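Local coordinates for 2,4-dihydroxyhept-2-ene-1,7-dioic acid aldolase (Kordia algicida OT-1, PDB 6BDE), which binds heme b and probably works as a heme nitric oxide/oxygen (H-NOX) sensing protein in nitric oxide signalling, at residues A[73-78]-A[148-153]; A[90-95]-A[152-157]. The protein carries 1 engineered substitution. All blocks are in the same frame, centred on the assembly; numbering follows the deposited sequence.

How the interactions relate
Both interactions use helix 140-153, and they share Glu152 and His153. Interaction 1 uses the last turns of this helix, packed against helix 63-81 beside the heme. Interaction 2 uses its very end and the turn that follows, which meet the start of helix 92-96. The centre of interaction 1 is about 10 Å from that of the chain, against about 16 Å for interaction 2. Both are partly buried. Each turns on one phenylalanine, and no hydrogen bond crosses either contact. In interaction 1 Phe75 meets helix side chains and some helix backbone. In interaction 2 Phe154 meets mostly loop backbone, beside two helix caps. Phe151 of interaction 1 packs on Pro92 and Ile93 of interaction 2.

Interaction 1. Residues A[73-78]-A[148-153]; sequences HFFSVI and NKTFEH. With HEM (protoporphyrin IX containing Fe), chain B.
Phe75 holds CG opposite its backbone N (chi1 -169°), which sends the ring across to helix 140-153. Lys149 has CG anti to its own carbonyl carbon (chi1 -71°), and its chain bends at chi2 and leads away from that ring. What stays on Phe75 is Lys149 CB. It lies over one face, 3.9 Å from the centroid of the Phe75 ring, in a CH-pi contact. Lys149 NZ forms a salt bridge with Glu152 OE2 at 3.1 Å, coming from above the carboxylate plane. Phe75 CE1 touches Thr150 OG1 at 3.4 Å. That hydroxyl also has a hydrogen bond to Leu146 O. Phe75 CZ meets His153 CB at 3.8 Å, and Leu86 touches both of these side chains. If Phe75 were an alanine, Lys149 CB and His153 CB would probably lose their common partner and a gap would open between the helices. The axes of segments 73-78 and 148-153 approach to 9.7 Å, with 54° between their N-to-C directions. Ile78 lies further along helix 63-81, with CD1 3.4 Å from HEM C3B. Thr150 OG1 is 4.0 Å from HEM CMC. This is helix-helix packing in the wall of the H-NOX heme pocket.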
ATOM      1  N   HIS A  73      -6.346   4.263   2.219  1.00 35.91           N
ATOM      2  CA  HIS A  73      -6.805   5.414   1.449  1.00 41.71           C
ATOM      3  C   HIS A  73      -6.503   5.245  -0.034  1.00 37.88           C
ATOM      4  O   HIS A  73      -7.291   5.674  -0.885  1.00 46.21           O
ATOM      5  CB  HIS A  73      -6.160   6.695   1.980  1.00 49.31           C
ATOM      6  CG  HIS A  73      -6.306   7.868   1.061  1.00 58.29           C
ATOM      7  ND1 HIS A  73      -7.505   8.522   0.872  1.00 58.36           N
ATOM      8  CD2 HIS A  73      -5.405   8.501   0.273  1.00 59.26           C
ATOM      9  CE1 HIS A  73      -7.335   9.509   0.011  1.00 58.77           C
ATOM     10  NE2 HIS A  73      -6.070   9.518  -0.369  1.00 64.13           N
ATOM     11  N   PHE A  74      -5.369   4.623  -0.365  1.00 36.88           N
ATOM     12  CA  PHE A  74      -4.995   4.475  -1.766  1.00 37.64           C
ATOM     13  C   PHE A  74      -5.913   3.523  -2.519  1.00 39.00           C
ATOM     14  O   PHE A  74      -5.988   3.601  -3.750  1.00 43.60           O
ATOM     15  CB  PHE A  74      -3.545   4.001  -1.888  1.00 33.93           C
ATOM     16  CG  PHE A  74      -2.966   4.186  -3.262  1.00 37.04           C
ATOM     17  CD1 PHE A  74      -2.598   5.445  -3.711  1.00 35.88           C
ATOM     18  CD2 PHE A  74      -2.801   3.104  -4.111  1.00 41.68           C
ATOM     19  CE1 PHE A  74      -2.071   5.619  -4.977  1.00 41.60           C
ATOM     20  CE2 PHE A  74      -2.273   3.272  -5.378  1.00 45.13           C
ATOM     21  CZ  PHE A  74      -1.908   4.531  -5.811  1.00 43.07           C
ATOM     22  N   PHE A  75      -6.610   2.627  -1.816  1.00 40.26           N
ATOM     23  CA  PHE A  75      -7.568   1.758  -2.492  1.00 38.93           C
ATOM     24  C   PHE A  75      -8.700   2.569  -3.107  1.00 40.38           C
ATOM     25  O   PHE A  75      -9.197   2.233  -4.188  1.00 42.94           O
ATOM     26  CB  PHE A  75      -8.118   0.717  -1.520  1.00 40.37           C
ATOM     27  CG  PHE A  75      -8.915  -0.371  -2.187  1.00 38.85           C
ATOM     28  CD1 PHE A  75      -8.301  -1.541  -2.601  1.00 44.49           C
ATOM     29  CD2 PHE A  75     -10.276  -0.223  -2.400  1.00 44.90           C
ATOM     30  CE1 PHE A  75      -9.031  -2.544  -3.216  1.00 39.72           C
ATOM     31  CE2 PHE A  75     -11.010  -1.219  -3.013  1.00 45.32           C
ATOM     32  CZ  PHE A  75     -10.386  -2.382  -3.422  1.00 41.28           C
ATOM     33  N   SER A  76      -9.121   3.642  -2.433  1.00 44.32           N
ATOM     34  CA  SER A  76     -10.142   4.515  -3.000  1.00 40.13           C
ATOM     35  C   SER A  76      -9.636   5.227  -4.248  1.00 40.34           C
ATOM     36  O   SER A  76     -10.419   5.498  -5.164  1.00 49.65           O
ATOM     37  CB  SER A  76     -10.607   5.531  -1.956  1.00 44.62           C
ATOM     38  OG  SER A  76      -9.594   6.485  -1.688  1.00 52.04           O
ATOM     39  N   VAL A  77      -8.338   5.539  -4.300  1.00 45.11           N
ATOM     40  CA  VAL A  77      -7.756   6.079  -5.525  1.00 48.17           C
ATOM     41  C   VAL A  77      -7.831   5.046  -6.641  1.00 48.12           C
ATOM     42  O   VAL A  77      -8.077   5.381  -7.806  1.00 52.47           O
ATOM     43  CB  VAL A  77      -6.306   6.535  -5.274  1.00 54.50           C
ATOM     44  CG1 VAL A  77      -5.728   7.187  -6.523  1.00 59.74           C
ATOM     45  CG2 VAL A  77      -6.244   7.485  -4.087  1.00 54.23           C
ATOM     46  N   ILE A  78      -7.624   3.774  -6.300  1.00 46.37           N
ATOM     47  CA  ILE A  78      -7.767   2.703  -7.280  1.00 44.98           C
ATOM     48  C   ILE A  78      -9.223   2.552  -7.698  1.00 52.15           C
ATOM     49  O   ILE A  78      -9.527   2.339  -8.879  1.00 52.70           O
ATOM     50  CB  ILE A  78      -7.206   1.390  -6.705  1.00 48.26           C
ATOM     51  CG1 ILE A  78      -5.678   1.449  -6.635  1.00 43.67           C
ATOM     52  CG2 ILE A  78      -7.687   0.205  -7.523  1.00 54.38           C
ATOM     53  CD1 ILE A  78      -5.079   0.514  -5.609  1.00 45.36           C
ATOM     54  N   ASN A 148      -6.763  -4.954   3.246  1.00 29.71           N
ATOM     55  CA  ASN A 148      -7.924  -4.720   4.102  1.00 33.25           C
ATOM     56  C   ASN A 148      -9.108  -4.208   3.292  1.00 36.56           C
ATOM     57  O   ASN A 148     -10.236  -4.694   3.437  1.00 36.09           O
ATOM     58  CB  ASN A 148      -7.572  -3.723   5.208  1.00 30.68           C
ATOM     59  CG  ASN A 148      -6.713  -4.331   6.298  1.00 32.82           C
ATOM     60  OD1 ASN A 148      -6.528  -5.547   6.357  1.00 36.30           O
ATOM     61  ND2 ASN A 148      -6.186  -3.484   7.174  1.00 32.88           N
ATOM     62  N   LYS A 149      -8.865  -3.221   2.428  1.00 31.34           N
ATOM     63  CA  LYS A 149      -9.935  -2.635   1.633  1.00 34.87           C
ATOM     64  C   LYS A 149     -10.352  -3.518   0.466  1.00 36.50           C
ATOM     65  O   LYS A 149     -11.465  -3.354  -0.048  1.00 36.75           O
ATOM     66  CB  LYS A 149      -9.512  -1.258   1.121  1.00 35.34           C
ATOM     67  CG  LYS A 149      -9.446  -0.199   2.208  1.00 33.89           C
ATOM     68  CD  LYS A 149     -10.815   0.023   2.830  1.00 36.37           C
ATOM     69  CE  LYS A 149     -10.750   1.022   3.971  1.00 34.97           C
ATOM     70  NZ  LYS A 149     -12.103   1.328   4.516  1.00 38.87           N
ATOM     71  N   THR A 150      -9.491  -4.442   0.034  1.00 35.28           N
ATOM     72  CA  THR A 150      -9.899  -5.419  -0.971  1.00 36.30           C
ATOM     73  C   THR A 150     -11.010  -6.309  -0.431  1.00 38.60           C
ATOM     74  O   THR A 150     -12.010  -6.563  -1.114  1.00 39.65           O
ATOM     75  CB  THR A 150      -8.697  -6.260  -1.405  1.00 31.73           C
ATOM     76  OG1 THR A 150      -7.723  -5.418  -2.033  1.00 32.57           O
ATOM     77  CG2 THR A 150      -9.129  -7.347  -2.383  1.00 39.34           C
ATOM     78  N   PHE A 151     -10.855  -6.784   0.806  1.00 36.03           N
ATOM     79  CA  PHE A 151     -11.901  -7.592   1.424  1.00 35.52           C
ATOM     80  C   PHE A 151     -13.145  -6.760   1.707  1.00 36.14           C
ATOM     81  O   PHE A 151     -14.271  -7.242   1.538  1.00 40.02           O
ATOM     82  CB  PHE A 151     -11.375  -8.236   2.705  1.00 36.67           C
ATOM     83  CG  PHE A 151     -10.519  -9.443   2.461  1.00 36.55           C
ATOM     84  CD1 PHE A 151     -11.093 -10.695   2.325  1.00 39.52           C
ATOM     85  CD2 PHE A 151      -9.143  -9.325   2.352  1.00 33.41           C
ATOM     86  CE1 PHE A 151     -10.313 -11.809   2.090  1.00 47.02           C
ATOM     87  CE2 PHE A 151      -8.358 -10.436   2.117  1.00 37.51           C
ATOM     88  CZ  PHE A 151      -8.944 -11.679   1.985  1.00 38.87           C
ATOM     89  N   GLU A 152     -12.961  -5.506   2.129  1.00 35.73           N
ATOM     90  CA  GLU A 152     -14.102  -4.632   2.377  1.00 38.45           C
ATOM     91  C   GLU A 152     -14.863  -4.342   1.089  1.00 37.71           C
ATOM     92  O   GLU A 152     -16.093  -4.218   1.099  1.00 42.09           O
ATOM     93  CB  GLU A 152     -13.636  -3.329   3.027  1.00 36.66           C
ATOM     94  CG  GLU A 152     -14.764  -2.347   3.312  1.00 42.70           C
ATOM     95  CD  GLU A 152     -14.411  -1.341   4.387  1.00 52.50           C
ATOM     96  OE1 GLU A 152     -15.193  -0.387   4.587  1.00 52.15           O
ATOM     97  OE2 GLU A 152     -13.351  -1.499   5.028  1.00 48.41           O
ATOM     98  N   HIS A 153     -14.144  -4.230  -0.032  1.00 42.39           N
ATOM     99  CA  HIS A 153     -14.796  -3.964  -1.311  1.00 41.90           C
ATOM    100  C   HIS A 153     -15.751  -5.091  -1.690  1.00 44.75           C
ATOM    101  O   HIS A 153     -16.815  -4.843  -2.269  1.00 48.58           O
ATOM    102  CB  HIS A 153     -13.746  -3.760  -2.403  1.00 47.45           C
ATOM    103  CG  HIS A 153     -14.327  -3.546  -3.765  1.00 50.47           C
ATOM    104  ND1 HIS A 153     -14.230  -4.483  -4.772  1.00 56.09           N
ATOM    105  CD2 HIS A 153     -15.013  -2.503  -4.287  1.00 54.53           C
ATOM    106  CE1 HIS A 153     -14.833  -4.026  -5.854  1.00 54.74           C
ATOM    107  NE2 HIS A 153     -15.316  -2.826  -5.588  1.00 60.26           N
TER
HETATM  108  CHA HEM B 201       3.224   0.248  -5.439  1.00 38.91           C
HETATM  109  CHB HEM B 201      -0.975   0.642  -8.858  1.00 36.41           C
HETATM  110  CHC HEM B 201      -3.499  -3.516  -6.265  1.00 37.90           C
HETATM  111  CHD HEM B 201       0.602  -3.749  -2.679  1.00 31.59           C
HETATM  112  C1A HEM B 201       1.956   0.461  -6.558  1.00 35.01           C
HETATM  113  C2A HEM B 201       2.164   1.686  -7.233  1.00 39.84           C
HETATM  114  C3A HEM B 201       1.129   1.776  -8.074  1.00 38.67           C
HETATM  115  C4A HEM B 201       0.378   0.608  -7.835  1.00 36.53           C
HETATM  116  CMA HEM B 201       0.832   2.892  -9.073  1.00 39.23           C
HETATM  117  CAA HEM B 201       3.322   2.669  -7.069  1.00 32.68           C
HETATM  118  CBA HEM B 201       4.437   2.250  -8.033  1.00 36.99           C
HETATM  119  CGA HEM B 201       5.582   3.259  -8.033  1.00 38.82           C
HETATM  120  O1A HEM B 201       6.488   3.178  -8.905  1.00 40.13           O
HETATM  121  O2A HEM B 201       5.625   4.172  -7.167  1.00 40.66           O
HETATM  122  C1B HEM B 201      -1.957  -0.535  -8.235  1.00 36.52           C
HETATM  123  C2B HEM B 201      -3.423  -0.606  -8.704  1.00 36.40           C
HETATM  124  C3B HEM B 201      -4.011  -1.696  -7.997  1.00 39.00           C
HETATM  125  C4B HEM B 201      -2.901  -2.240  -7.146  1.00 35.51           C
HETATM  126  CMB HEM B 201      -4.098   0.306  -9.729  1.00 46.72           C
HETATM  127  CAB HEM B 201      -5.440  -2.223  -8.086  1.00 38.06           C
HETATM  128  CBB HEM B 201      -5.942  -2.610  -9.241  1.00 53.14           C
HETATM  129  C1C HEM B 201      -2.311  -3.688  -5.043  1.00 34.91           C
HETATM  130  C2C HEM B 201      -2.809  -4.466  -3.974  1.00 32.73           C
HETATM  131  C3C HEM B 201      -1.794  -4.519  -3.095  1.00 33.14           C
HETATM  132  C4C HEM B 201      -0.759  -3.778  -3.697  1.00 31.83           C
HETATM  133  CMC HEM B 201      -4.189  -5.106  -3.847  1.00 35.05           C
HETATM  134  CAC HEM B 201      -1.761  -5.235  -1.749  1.00 43.12           C
HETATM  135  CBC HEM B 201      -1.127  -6.382  -1.637  1.00 46.74           C
HETATM  136  C1D HEM B 201       1.527  -2.530  -3.359  1.00 30.76           C
HETATM  137  C2D HEM B 201       2.613  -2.134  -2.386  1.00 29.79           C
HETATM  138  C3D HEM B 201       3.330  -1.099  -3.046  1.00 27.82           C
HETATM  139  C4D HEM B 201       2.638  -0.899  -4.412  1.00 30.76           C
HETATM  140  CMD HEM B 201       2.900  -2.721  -1.007  1.00 30.63           C
HETATM  141  CAD HEM B 201       4.542  -0.343  -2.503  1.00 30.61           C
HETATM  142  CBD HEM B 201       5.775  -0.587  -3.368  1.00 32.71           C
HETATM  143  CGD HEM B 201       6.612  -1.695  -2.739  1.00 32.24           C
HETATM  144  O1D HEM B 201       6.122  -2.397  -1.816  1.00 30.69           O
HETATM  145  O2D HEM B 201       7.783  -1.904  -3.150  1.00 30.75           O
HETATM  146  NA  HEM B 201       0.794  -0.272  -6.824  1.00 35.39           N
HETATM  147  NB  HEM B 201      -1.582  -1.554  -7.141  1.00 37.45           N
HETATM  148  NC  HEM B 201      -1.025  -3.150  -4.923  1.00 33.52           N
HETATM  149  ND  HEM B 201       1.387  -1.776  -4.635  1.00 32.89           N
HETATM  150 FE   HEM B 201       0.122  -2.069  -6.184  1.00 33.46          FE

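Interaction 2. Residues A[90-95]-A[152-157]; sequences KDPIEM and EHFNSS
Asp91 OD2 accepts a hydrogen bond from Glu94 N at 3.0 Å, using its anti lone pair. The N-H...O angle is 153°. Asp91 is thus the N-cap of helix 92-96. A second helix end lies across the contact, where helix 140-153 finishes in a Schellman motif. Asn155 is its C-prime residue and has a positive phi of 55°. Asn155 N bonds to Glu152 O, and Ser156 N probably bonds to Phe151 O. Phe154 is the first residue to leave the helical conformation, and its ring lies against the segment that starts helix 92-96. Phe154 CG is anti to the carbonyl carbon (chi1 -68°), which aims the ring at the backbone of residues 90-92. Phe154 CE2 comes to 3.5 Å from Lys90 C. Phe154 CD1 lies 3.6 Å from Pro92 CB. The ring makes van der Waals contact with the peptide groups of residues 90-92 and with the proline ring. Asp91 N lies above one face of the Phe154 ring, toward the rim. His153 ND1 lies over the centre of the opposite face, 3.8 Å above the plane, so both ring faces are covered. Pro92 also packs on Thr150, and Tyr89 touches Phe154 and Met95. Met95 runs extended beyond CG and comes within about 4 Å of the heme. Its sulfur makes a Met-aromatic contact at the edge of the ring, with Met95 SD 4.2 Å from Phe154 CE1.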
ATOM      1  N   LYS A  90     -14.272 -10.918  -8.724  1.00 46.28           N
ATOM      2  CA  LYS A  90     -15.471 -11.088  -7.918  1.00 48.28           C
ATOM      3  C   LYS A  90     -15.172 -11.662  -6.541  1.00 51.56           C
ATOM      4  O   LYS A  90     -16.096 -11.816  -5.735  1.00 51.52           O
ATOM      5  CB  LYS A  90     -16.480 -11.996  -8.638  1.00 60.49           C
ATOM      6  CG  LYS A  90     -17.346 -11.297  -9.680  1.00 69.74           C
ATOM      7  CD  LYS A  90     -16.581 -11.028 -10.967  1.00 79.35           C
ATOM      8  CE  LYS A  90     -17.336 -10.064 -11.866  1.00 90.01           C
ATOM      9  NZ  LYS A  90     -16.456  -9.485 -12.916  1.00 93.36           N
ATOM     10  N   ASP A  91     -13.909 -11.980  -6.249  1.00 47.03           N
ATOM     11  CA  ASP A  91     -13.520 -12.616  -5.002  1.00 47.80           C
ATOM     12  C   ASP A  91     -12.242 -11.953  -4.500  1.00 45.88           C
ATOM     13  O   ASP A  91     -11.312 -11.725  -5.296  1.00 45.31           O
ATOM     14  CB  ASP A  91     -13.310 -14.121  -5.197  1.00 53.44           C
ATOM     15  CG  ASP A  91     -12.882 -14.820  -3.926  1.00 60.79           C
ATOM     16  OD1 ASP A  91     -13.761 -15.165  -3.109  1.00 55.25           O
ATOM     17  OD2 ASP A  91     -11.664 -15.030  -3.746  1.00 57.82           O
ATOM     18  N   PRO A  92     -12.156 -11.632  -3.206  1.00 40.17           N
ATOM     19  CA  PRO A  92     -10.954 -10.946  -2.708  1.00 42.54           C
ATOM     20  C   PRO A  92      -9.712 -11.820  -2.709  1.00 37.85           C
ATOM     21  O   PRO A  92      -8.610 -11.303  -2.931  1.00 37.68           O
ATOM     22  CB  PRO A  92     -11.351 -10.531  -1.284  1.00 37.69           C
ATOM     23  CG  PRO A  92     -12.396 -11.520  -0.889  1.00 36.66           C
ATOM     24  CD  PRO A  92     -13.156 -11.847  -2.144  1.00 44.77           C
ATOM     25  N   ILE A  93      -9.851 -13.123  -2.464  1.00 40.45           N
ATOM     26  CA  ILE A  93      -8.688 -14.005  -2.470  1.00 36.16           C
ATOM     27  C   ILE A  93      -8.130 -14.144  -3.881  1.00 37.91           C
ATOM     28  O   ILE A  93      -6.910 -14.124  -4.087  1.00 38.04           O
ATOM     29  CB  ILE A  93      -9.053 -15.372  -1.863  1.00 41.34           C
ATOM     30  CG1 ILE A  93      -9.277 -15.243  -0.355  1.00 44.85           C
ATOM     31  CG2 ILE A  93      -7.970 -16.401  -2.157  1.00 41.11           C
ATOM     32  CD1 ILE A  93      -8.033 -14.865   0.416  1.00 39.74           C
ATOM     33  N   GLU A  94      -9.011 -14.274  -4.876  1.00 38.76           N
ATOM     34  CA  GLU A  94      -8.555 -14.408  -6.257  1.00 39.97           C
ATOM     35  C   GLU A  94      -7.849 -13.144  -6.732  1.00 41.70           C
ATOM     36  O   GLU A  94      -6.858 -13.217  -7.469  1.00 42.37           O
ATOM     37  CB  GLU A  94      -9.737 -14.736  -7.169  1.00 47.57           C
ATOM     38  CG  GLU A  94      -9.336 -15.327  -8.512  1.00 55.55           C
ATOM     39  CD  GLU A  94      -8.750 -16.719  -8.384  1.00 59.48           C
ATOM     40  OE1 GLU A  94      -9.451 -17.616  -7.870  1.00 68.56           O
ATOM     41  OE2 GLU A  94      -7.589 -16.917  -8.798  1.00 67.72           O
ATOM     42  N   MET A  95      -8.343 -11.974  -6.319  1.00 37.25           N
ATOM     43  CA  MET A  95      -7.711 -10.722  -6.722  1.00 40.51           C
ATOM     44  C   MET A  95      -6.323 -10.578  -6.105  1.00 36.07           C
ATOM     45  O   MET A  95      -5.373 -10.180  -6.790  1.00 36.41           O
ATOM     46  CB  MET A  95      -8.597  -9.538  -6.336  1.00 40.50           C
ATOM     47  CG  MET A  95      -7.918  -8.185  -6.467  1.00 39.48           C
ATOM     48  SD  MET A  95      -9.061  -6.798  -6.318  1.00 42.32           S
ATOM     49  CE  MET A  95      -7.912  -5.434  -6.169  1.00 47.22           C
ATOM     50  N   GLU A 152     -12.961  -5.506   2.129  1.00 35.73           N
ATOM     51  CA  GLU A 152     -14.102  -4.632   2.377  1.00 38.45           C
ATOM     52  C   GLU A 152     -14.863  -4.342   1.089  1.00 37.71           C
ATOM     53  O   GLU A 152     -16.093  -4.218   1.099  1.00 42.09           O
ATOM     54  CB  GLU A 152     -13.636  -3.329   3.027  1.00 36.66           C
ATOM     55  CG  GLU A 152     -14.764  -2.347   3.312  1.00 42.70           C
ATOM     56  CD  GLU A 152     -14.411  -1.341   4.387  1.00 52.50           C
ATOM     57  OE1 GLU A 152     -15.193  -0.387   4.587  1.00 52.15           O
ATOM     58  OE2 GLU A 152     -13.351  -1.499   5.028  1.00 48.41           O
ATOM     59  N   HIS A 153     -14.144  -4.230  -0.032  1.00 42.39           N
ATOM     60  CA  HIS A 153     -14.796  -3.964  -1.311  1.00 41.90           C
ATOM     61  C   HIS A 153     -15.751  -5.091  -1.690  1.00 44.75           C
ATOM     62  O   HIS A 153     -16.815  -4.843  -2.269  1.00 48.58           O
ATOM     63  CB  HIS A 153     -13.746  -3.760  -2.403  1.00 47.45           C
ATOM     64  CG  HIS A 153     -14.327  -3.546  -3.765  1.00 50.47           C
ATOM     65  ND1 HIS A 153     -14.230  -4.483  -4.772  1.00 56.09           N
ATOM     66  CD2 HIS A 153     -15.013  -2.503  -4.287  1.00 54.53           C
ATOM     67  CE1 HIS A 153     -14.833  -4.026  -5.854  1.00 54.74           C
ATOM     68  NE2 HIS A 153     -15.316  -2.826  -5.588  1.00 60.26           N
ATOM     69  N   PHE A 154     -15.391  -6.332  -1.368  1.00 44.17           N
ATOM     70  CA  PHE A 154     -16.227  -7.489  -1.654  1.00 44.40           C
ATOM     71  C   PHE A 154     -17.127  -7.868  -0.482  1.00 52.46           C
ATOM     72  O   PHE A 154     -17.579  -9.017  -0.405  1.00 52.53           O
ATOM     73  CB  PHE A 154     -15.354  -8.680  -2.059  1.00 49.12           C
ATOM     74  CG  PHE A 154     -14.660  -8.498  -3.379  1.00 46.43           C
ATOM     75  CD1 PHE A 154     -13.284  -8.346  -3.442  1.00 40.97           C
ATOM     76  CD2 PHE A 154     -15.385  -8.471  -4.559  1.00 51.92           C
ATOM     77  CE1 PHE A 154     -12.644  -8.177  -4.656  1.00 46.44           C
ATOM     78  CE2 PHE A 154     -14.751  -8.302  -5.776  1.00 51.78           C
ATOM     79  CZ  PHE A 154     -13.379  -8.154  -5.824  1.00 48.49           C
ATOM     80  N   ASN A 155     -17.396  -6.925   0.423  1.00 43.07           N
ATOM     81  CA  ASN A 155     -18.263  -7.148   1.581  1.00 46.99           C
ATOM     82  C   ASN A 155     -17.790  -8.346   2.402  1.00 47.77           C
ATOM     83  O   ASN A 155     -18.572  -9.212   2.802  1.00 50.54           O
ATOM     84  CB  ASN A 155     -19.721  -7.317   1.148  1.00 52.64           C
ATOM     85  CG  ASN A 155     -20.225  -6.140   0.338  1.00 66.99           C
ATOM     86  OD1 ASN A 155     -19.974  -4.983   0.680  1.00 71.00           O
ATOM     87  ND2 ASN A 155     -20.933  -6.428  -0.748  1.00 75.61           N
ATOM     88  N   SER A 156     -16.484  -8.386   2.654  1.00 47.72           N
ATOM     89  CA  SER A 156     -15.863  -9.473   3.396  1.00 44.44           C
ATOM     90  C   SER A 156     -14.812  -8.890   4.331  1.00 44.32           C
ATOM     91  O   SER A 156     -14.581  -7.677   4.365  1.00 45.37           O
ATOM     92  CB  SER A 156     -15.251 -10.510   2.446  1.00 59.13           C
ATOM     93  OG  SER A 156     -14.674 -11.585   3.163  1.00 65.83           O
ATOM     94  N   SER A 157     -14.176  -9.769   5.099  1.00 41.03           N
ATOM     95  CA  SER A 157     -13.104  -9.379   6.001  1.00 43.27           C
ATOM     96  C   SER A 157     -12.174 -10.568   6.183  1.00 40.37           C
ATOM     97  O   SER A 157     -12.544 -11.714   5.918  1.00 42.09           O
ATOM     98  CB  SER A 157     -13.647  -8.902   7.353  1.00 45.15           C
ATOM     99  OG  SER A 157     -14.253  -9.967   8.062  1.00 44.28           O
TER